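Local coordinates for protein carbonic anhydrase (Synechocystis sp., PDB 5SWC) that reversibly hydrates carbon dioxide with a zinc cofactor, supplying CO2 to RuBisCO inside the carboxysome, at residues A[89-94]-A[143-148]; A[103-108]-A[188-193]. One frame throughout, in Å; residues are numbered along the deposited sequence. Where two conformers were deposited one is given.

Interaction 1: residues A[89-94]-A[143-148]; sequences YGAANG and LKHTEA
H145 reaches across from the turn ahead of helix 147-156 and sets one end of its imidazole against A91 and A92. The backbones stay well apart, 7.8 Å from A91 CA to H145 CA at their nearest, and only 99 Å² is buried in total, so this single ring carries the contact. Its CB points toward the loop. With CG anti to the carbonyl carbon (chi1 -63°), the ring is carried outward and meets the loop with its far atoms. ND1 grazes the A91 methyl, 4.1 Å from A91 CB. CE1 has the most neighbours: A91 O lies 3.5 Å from H145 CE1, at the ring edge and near its plane, while A92 CB is 3.9 Å from the same carbon in an oblique position. At the tip, H145 NE2 sits 3.8 Å from A92 CB. The polar partner of NE2 is the carbonyl oxygen of N93 in a third subunit. That subunit's N93 ND2 also bonds A91 O, the oxygen beside CE1. On the same chain P87 packs on both H145 and A92. An alanine in place of H145 would probably leave N93 O of the third subunit without its imidazole mate and open a gap beside the two alanine methyls. The H145 NE2 to N93 O bond and the N93 ND2 to A91 O bond are each made in both directions between the two subunits, which places H145 in a reciprocal seam of the trimer-of-dimers hexamer of this beta-class carbonic anhydrase.

Interaction 2: residues A[103-108]-A[188-193]; sequences ALVALE and HSRLHR
L104 and R190 lie alongside one another with their side chains pointing opposite ways, and the close apolar touch is between L104 CD2 and R190 CD, 3.9 Å apart. L104 is buried and also rests on A186 and I187, which makes this the compact side of the contact. A chi1 of -76° places R190 CG beside the backbone N, and the chain then stays extended from CG to NE, a shape that delivers the guanidinium to the last turn of helix 95-106. There one of its faces lies over L104 C, and V105 CG2, neither over the face nor at the edge, is 3.9 Å from R190 NH2; the V105 and R190 side chains cross at about a right angle. Helix 95-106 is the crossover helix between parallel strands 76-81 and 111-117 of the central sheet; helix 185-193 leads into the next parallel strand, 197-204. The polar side is looser. R190 NH2 stands 3.6 Å from L104 O without a bond between them, and a water fills the bridging role, donating to L104 O over 3.2 Å and accepting a weak bond from R190 NE at 2.9 Å. The firmer hold on the guanidinium is R190 NH1 to A186 O, within its own helix, which limits its rotation. L104 O, near the C-terminal end of helix 95-106, would probably attract the R190 guanidinium electrostatically. On the outer side, V105 packs on L136 of a third subunit.

Interactions 1 and 2 alternate along the chain: 89-94, 103-108, 143-148, then 188-193. Their centres are 21 Å apart and their nearest atoms about 8 Å, so they do not touch within one subunit. Helix 95-106 connects them, with loop 89-94 leading into it and 103-108 closing it, while their other halves sit at helices 147-156 and 185-193. Both lie away from the zinc ligands and both border neighbouring subunits. Across the interface with the second subunit, A148 packs on that subunit's H188, so 143-148 of one copy meets 188-193 of another. Both contacts therefore lie where the monomer meets other copies, and the loop and helix ends that form them also belong to the hexamer's subunit interfaces.

Interaction 1: residues A[89-94]-A[143-148]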
ATOM      1  N   TYR A  89       4.631  -1.268  13.368  1.00 11.93           N
ATOM      2  CA  TYR A  89       4.180   0.065  13.047  1.00 10.98           C
ATOM      3  C   TYR A  89       4.362   0.379  11.578  1.00 11.99           C
ATOM      4  O   TYR A  89       5.474   0.279  11.045  1.00 12.78           O
ATOM      5  CB  TYR A  89       4.955   1.068  13.901  1.00 12.54           C
ATOM      6  CG  TYR A  89       4.717   2.510  13.568  1.00 13.36           C
ATOM      7  CD1 TYR A  89       3.422   3.036  13.610  1.00 14.35           C
ATOM      8  CD2 TYR A  89       5.766   3.319  13.217  1.00 13.07           C
ATOM      9  CE1 TYR A  89       3.220   4.383  13.290  1.00 19.12           C
ATOM     10  CE2 TYR A  89       5.570   4.662  12.881  1.00 14.60           C
ATOM     11  CZ  TYR A  89       4.275   5.163  12.948  1.00 18.64           C
ATOM     12  OH  TYR A  89       4.131   6.518  12.606  1.00 22.77           O
ATOM     13  N   GLY A  90       3.293   0.791  10.916  1.00 12.03           N
ATOM     14  CA  GLY A  90       3.315   1.140   9.495  1.00 11.37           C
ATOM     15  C   GLY A  90       3.074  -0.016   8.584  1.00 12.06           C
ATOM     16  O   GLY A  90       2.933   0.212   7.351  1.00 13.29           O
ATOM     17  N   ALA A  91       3.035  -1.256   9.093  1.00 11.69           N
ATOM     18  CA  ALA A  91       2.878  -2.408   8.223  1.00 11.41           C
ATOM     19  C   ALA A  91       1.427  -2.643   7.815  1.00 13.52           C
ATOM     20  O   ALA A  91       1.196  -3.345   6.826  1.00 14.11           O
ATOM     21  CB  ALA A  91       3.417  -3.649   8.865  1.00 12.85           C
ATOM     22  N   ALA A  92       0.463  -2.142   8.578  1.00 12.40           N
ATOM     23  CA  ALA A  92      -0.939  -2.472   8.358  1.00 11.89           C
ATOM     24  C   ALA A  92      -1.821  -1.260   8.595  1.00 12.45           C
ATOM     25  O   ALA A  92      -1.459  -0.323   9.320  1.00 15.23           O
ATOM     26  CB  ALA A  92      -1.373  -3.693   9.195  1.00 12.94           C
ATOM     27  N   ASN A  93      -3.006  -1.283   7.999  1.00 11.61           N
ATOM     28  CA  ASN A  93      -3.959  -0.206   8.104  1.00 12.81           C
ATOM     29  C   ASN A  93      -5.331  -0.709   8.538  1.00 13.79           C
ATOM     30  O   ASN A  93      -6.343  -0.086   8.197  1.00 14.44           O
ATOM     31  CB  ASN A  93      -4.060   0.589   6.824  1.00 12.66           C
ATOM     32  CG  ASN A  93      -4.744  -0.146   5.739  1.00 13.59           C
ATOM     33  OD1 ASN A  93      -4.565  -1.352   5.636  1.00 13.87           O
ATOM     34  ND2 ASN A  93      -5.527   0.525   4.915  1.00 14.56           N
ATOM     35  N   GLY A  94      -5.367  -1.811   9.260  1.00 13.65           N
ATOM     36  CA  GLY A  94      -6.604  -2.287   9.894  1.00 14.24           C
ATOM     37  C   GLY A  94      -6.741  -1.706  11.283  1.00 13.67           C
ATOM     38  O   GLY A  94      -6.228  -0.608  11.580  1.00 15.05           O
ATOM     39  N   LEU A 143      -1.250 -13.566   8.382  1.00 13.41           N
ATOM     40  CA  LEU A 143      -0.176 -14.228   9.123  1.00 13.87           C
ATOM     41  C   LEU A 143       1.210 -13.761   8.719  1.00 15.12           C
ATOM     42  O   LEU A 143       2.152 -13.976   9.476  1.00 15.93           O
ATOM     43  CB  LEU A 143      -0.337 -15.731   9.040  1.00 14.41           C
ATOM     44  CG  LEU A 143      -1.550 -16.300   9.763  1.00 15.56           C
ATOM     45  CD1 LEU A 143      -1.665 -17.816   9.487  1.00 17.04           C
ATOM     46  CD2 LEU A 143      -1.494 -16.059  11.246  1.00 17.54           C
ATOM     47  N   LYS A 144       1.331 -13.067   7.596  1.00 14.16           N
ATOM     48  CA  LYS A 144       2.591 -12.407   7.223  1.00 15.71           C
ATOM     49  C   LYS A 144       3.089 -11.514   8.333  1.00 15.54           C
ATOM     50  O   LYS A 144       4.310 -11.353   8.497  1.00 15.55           O
ATOM     51  CB  LYS A 144       2.417 -11.575   5.949  1.00 21.60           C
ATOM     52  CG  LYS A 144       2.141 -12.407   4.688  1.00 27.83           C
ATOM     53  CD  LYS A 144       1.873 -11.501   3.492  1.00 36.44           C
ATOM     54  CE  LYS A 144       1.569 -12.322   2.223  1.00 36.34           C
ATOM     55  NZ  LYS A 144       1.000 -11.441   1.138  1.00 49.89           N
ATOM     56  N   HIS A 145       2.182 -10.920   9.104  1.00 13.07           N
ATOM     57  CA  HIS A 145       2.601 -10.000  10.140  1.00 13.61           C
ATOM     58  C   HIS A 145       3.237 -10.694  11.327  1.00 15.94           C
ATOM     59  O   HIS A 145       3.869 -10.025  12.145  1.00 16.15           O
ATOM     60  CB  HIS A 145       1.451  -9.119  10.592  1.00 12.77           C
ATOM     61  CG  HIS A 145       0.923  -8.247   9.527  1.00 13.55           C
ATOM     62  ND1 HIS A 145       1.691  -7.314   8.868  1.00 14.53           N
ATOM     63  CD2 HIS A 145      -0.323  -8.162   9.030  1.00 15.19           C
ATOM     64  CE1 HIS A 145       0.920  -6.666   8.000  1.00 16.43           C
ATOM     65  NE2 HIS A 145      -0.306  -7.165   8.088  1.00 16.10           N
ATOM     66  N   THR A 146       3.149 -12.022  11.385  1.00 13.29           N
ATOM     67  CA  THR A 146       3.848 -12.788  12.411  1.00 12.22           C
ATOM     68  C   THR A 146       4.859 -13.756  11.763  1.00 12.91           C
ATOM     69  O   THR A 146       5.270 -14.755  12.372  1.00 13.85           O
ATOM     70  CB  THR A 146       2.851 -13.453  13.373  1.00 13.88           C
ATOM     71  OG1 THR A 146       3.547 -13.750  14.592  1.00 13.93           O
ATOM     72  CG2 THR A 146       2.215 -14.734  12.814  1.00 13.77           C
ATOM     73  N   GLU A 147       5.353 -13.426  10.575  1.00 12.99           N
ATOM     74  CA  GLU A 147       6.357 -14.236   9.904  1.00 13.25           C
ATOM     75  C   GLU A 147       7.611 -14.414  10.754  1.00 13.46           C
ATOM     76  O   GLU A 147       8.300 -15.419  10.645  1.00 14.63           O
ATOM     77  CB  GLU A 147       6.681 -13.641   8.526  1.00 14.41           C
ATOM     78  CG  GLU A 147       7.849 -14.305   7.802  1.00 15.41           C
ATOM     79  CD  GLU A 147       7.573 -15.726   7.429  1.00 22.52           C
ATOM     80  OE1 GLU A 147       6.412 -16.201   7.460  1.00 23.96           O
ATOM     81  OE2 GLU A 147       8.570 -16.385   7.078  1.00 26.18           O
ATOM     82  N   ALA A 148       7.929 -13.433  11.592  1.00 13.91           N
ATOM     83  CA  ALA A 148       9.108 -13.569  12.434  1.00 14.64           C
ATOM     84  C   ALA A 148       8.978 -14.756  13.370  1.00 14.49           C
ATOM     85  O   ALA A 148       9.990 -15.386  13.711  1.00 15.49           O
ATOM     86  CB  ALA A 148       9.408 -12.261  13.179  1.00 15.03           C
TER

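Interaction 2: residues A[103-108]-A[188-193]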
ATOM      1  N   ALA A 103      -6.325   3.774  22.967  1.00 13.46           N
ATOM      2  CA  ALA A 103      -6.180   3.342  24.366  1.00 13.66           C
ATOM      3  C   ALA A 103      -5.063   4.111  25.110  1.00 15.90           C
ATOM      4  O   ALA A 103      -5.219   4.549  26.251  1.00 16.93           O
ATOM      5  CB  ALA A 103      -5.928   1.846  24.394  1.00 14.69           C
ATOM      6  N   LEU A 104      -3.919   4.256  24.450  1.00 14.63           N
ATOM      7  CA  LEU A 104      -2.781   4.902  25.087  1.00 16.61           C
ATOM      8  C   LEU A 104      -2.896   6.408  25.110  1.00 18.88           C
ATOM      9  O   LEU A 104      -2.593   7.041  26.126  1.00 23.49           O
ATOM     10  CB  LEU A 104      -1.487   4.497  24.373  1.00 19.58           C
ATOM     11  CG  LEU A 104      -0.741   3.330  24.998  1.00 30.08           C
ATOM     12  CD1 LEU A 104      -1.530   2.076  24.732  1.00 41.12           C
ATOM     13  CD2 LEU A 104       0.656   3.210  24.411  1.00 40.89           C
ATOM     14  N   VAL A 105      -3.354   7.011  24.017  1.00 16.68           N
ATOM     15  CA  VAL A 105      -3.328   8.452  23.882  1.00 19.14           C
ATOM     16  C   VAL A 105      -4.614   9.118  24.377  1.00 20.27           C
ATOM     17  O   VAL A 105      -4.565  10.108  25.104  1.00 27.13           O
ATOM     18  CB  VAL A 105      -3.036   8.859  22.430  1.00 18.78           C
ATOM     19  CG1 VAL A 105      -3.045  10.361  22.316  1.00 21.52           C
ATOM     20  CG2 VAL A 105      -1.671   8.297  22.022  1.00 21.02           C
ATOM     21  N   ALA A 106      -5.761   8.596  23.977  1.00 19.43           N
ATOM     22  CA  ALA A 106      -7.040   9.155  24.401  1.00 20.56           C
ATOM     23  C   ALA A 106      -7.439   8.671  25.792  1.00 19.91           C
ATOM     24  O   ALA A 106      -8.015   9.466  26.579  1.00 23.78           O
ATOM     25  CB  ALA A 106      -8.109   8.814  23.410  1.00 22.52           C
ATOM     26  N   LEU A 107      -7.182   7.405  26.106  1.00 18.31           N
ATOM     27  CA  LEU A 107      -7.585   6.848  27.417  1.00 18.50           C
ATOM     28  C   LEU A 107      -6.447   6.684  28.435  1.00 19.73           C
ATOM     29  O   LEU A 107      -6.680   6.306  29.573  1.00 22.84           O
ATOM     30  CB  LEU A 107      -8.278   5.500  27.205  1.00 17.12           C
ATOM     31  CG  LEU A 107      -9.448   5.458  26.205  1.00 18.23           C
ATOM     32  CD1 LEU A 107     -10.003   4.039  26.085  1.00 18.13           C
ATOM     33  CD2 LEU A 107     -10.536   6.396  26.611  1.00 21.76           C
ATOM     34  N   GLU A 108      -5.221   7.021  28.075  1.00 26.68           N
ATOM     35  CA  GLU A 108      -4.112   7.006  29.043  0.51 25.57           C
ATOM     36  C   GLU A 108      -3.921   5.657  29.797  1.00 21.73           C
ATOM     37  O   GLU A 108      -3.533   5.628  30.980  1.00 26.60           O
ATOM     38  CB  GLU A 108      -4.260   8.183  30.024  0.51 33.57           C
ATOM     39  CG  GLU A 108      -4.228   9.572  29.355  0.51 37.63           C
ATOM     40  CD  GLU A 108      -4.481  10.715  30.337  0.51 44.61           C
ATOM     41  OE1 GLU A 108      -3.510  11.280  30.891  0.51 50.84           O
ATOM     42  OE2 GLU A 108      -5.662  11.048  30.562  0.51 53.01           O
ATOM     43  N   HIS A 188       6.837   3.694  22.224  1.00 13.08           N
ATOM     44  CA  HIS A 188       8.241   3.990  22.358  1.00 14.06           C
ATOM     45  C   HIS A 188       8.463   5.198  23.242  1.00 14.25           C
ATOM     46  O   HIS A 188       9.365   5.181  24.091  1.00 15.53           O
ATOM     47  CB  HIS A 188       8.773   4.219  20.950  1.00 13.31           C
ATOM     48  CG  HIS A 188      10.257   4.392  20.872  1.00 13.58           C
ATOM     49  ND1 HIS A 188      11.137   3.415  21.289  1.00 16.20           N
ATOM     50  CD2 HIS A 188      11.008   5.411  20.406  1.00 14.55           C
ATOM     51  CE1 HIS A 188      12.377   3.840  21.066  1.00 17.09           C
ATOM     52  NE2 HIS A 188      12.326   5.042  20.540  1.00 17.40           N
ATOM     53  N   SER A 189       7.660   6.238  23.073  1.00 14.34           N
ATOM     54  CA  SER A 189       7.830   7.432  23.864  1.00 16.01           C
ATOM     55  C   SER A 189       7.512   7.200  25.355  1.00 17.02           C
ATOM     56  O   SER A 189       8.204   7.661  26.237  1.00 18.42           O
ATOM     57  CB  SER A 189       6.950   8.514  23.295  1.00 16.71           C
ATOM     58  OG  SER A 189       7.068   9.665  24.080  1.00 18.68           O
ATOM     59  N   ARG A 190       6.451   6.444  25.600  1.00 16.51           N
ATOM     60  CA  ARG A 190       6.020   6.158  26.971  1.00 17.68           C
ATOM     61  C   ARG A 190       6.956   5.213  27.702  1.00 17.59           C
ATOM     62  O   ARG A 190       7.144   5.338  28.914  1.00 20.05           O
ATOM     63  CB  ARG A 190       4.589   5.614  26.981  1.00 17.45           C
ATOM     64  CG  ARG A 190       3.590   6.691  26.755  1.00 18.72           C
ATOM     65  CD  ARG A 190       2.197   6.189  26.485  1.00 26.64           C
ATOM     66  NE  ARG A 190       1.278   7.304  26.313  1.00 29.77           N
ATOM     67  CZ  ARG A 190       1.200   8.085  25.243  1.00 40.82           C
ATOM     68  NH1 ARG A 190       2.002   7.906  24.179  1.00 28.99           N
ATOM     69  NH2 ARG A 190       0.315   9.059  25.248  1.00 40.15           N
ATOM     70  N   LEU A 191       7.562   4.291  26.961  1.00 16.86           N
ATOM     71  CA  LEU A 191       8.606   3.459  27.579  1.00 16.34           C
ATOM     72  C   LEU A 191       9.817   4.255  27.980  1.00 20.63           C
ATOM     73  O   LEU A 191      10.422   3.964  29.025  1.00 23.53           O
ATOM     74  CB  LEU A 191       8.984   2.295  26.641  1.00 15.95           C
ATOM     75  CG  LEU A 191       7.888   1.238  26.502  1.00 15.10           C
ATOM     76  CD1 LEU A 191       8.335   0.217  25.423  1.00 18.57           C
ATOM     77  CD2 LEU A 191       7.536   0.502  27.821  1.00 19.08           C
ATOM     78  N   HIS A 192      10.175   5.279  27.211  1.00 18.56           N
ATOM     79  CA  HIS A 192      11.269   6.138  27.623  1.00 19.47           C
ATOM     80  C   HIS A 192      10.957   6.779  28.962  1.00 25.63           C
ATOM     81  O   HIS A 192      11.818   6.849  29.819  1.00 29.83           O
ATOM     82  CB  HIS A 192      11.513   7.230  26.558  1.00 22.38           C
ATOM     83  CG  HIS A 192      12.506   8.263  26.965  1.00 22.23           C
ATOM     84  ND1 HIS A 192      13.847   8.166  26.657  1.00 29.15           N
ATOM     85  CD2 HIS A 192      12.367   9.415  27.672  1.00 26.25           C
ATOM     86  CE1 HIS A 192      14.483   9.215  27.139  1.00 30.42           C
ATOM     87  NE2 HIS A 192      13.609   9.991  27.756  1.00 30.92           N
ATOM     88  N   ARG A 193       9.721   7.256  29.094  1.00 23.58           N
ATOM     89  CA  ARG A 193       9.242   7.990  30.274  1.00 30.04           C
ATOM     90  C   ARG A 193       9.045   7.068  31.458  1.00 26.36           C
ATOM     91  O   ARG A 193       9.153   7.494  32.602  1.00 32.43           O
ATOM     92  CB  ARG A 193       7.920   8.671  29.912  1.00 30.37           C
ATOM     93  CG  ARG A 193       7.332   9.536  30.999  1.00 42.75           C
ATOM     94  CD  ARG A 193       6.489  10.632  30.378  1.00 53.12           C
ATOM     95  NE  ARG A 193       5.730  10.139  29.218  1.00 50.51           N
ATOM     96  CZ  ARG A 193       5.868  10.584  27.963  1.00 51.56           C
ATOM     97  NH1 ARG A 193       6.717  11.580  27.681  1.00 47.05           N
ATOM     98  NH2 ARG A 193       5.129  10.053  26.986  1.00 46.93           N
TER
HETATM   99  O   HOH W   1      -0.405   5.944  28.257  1.00 38.04           O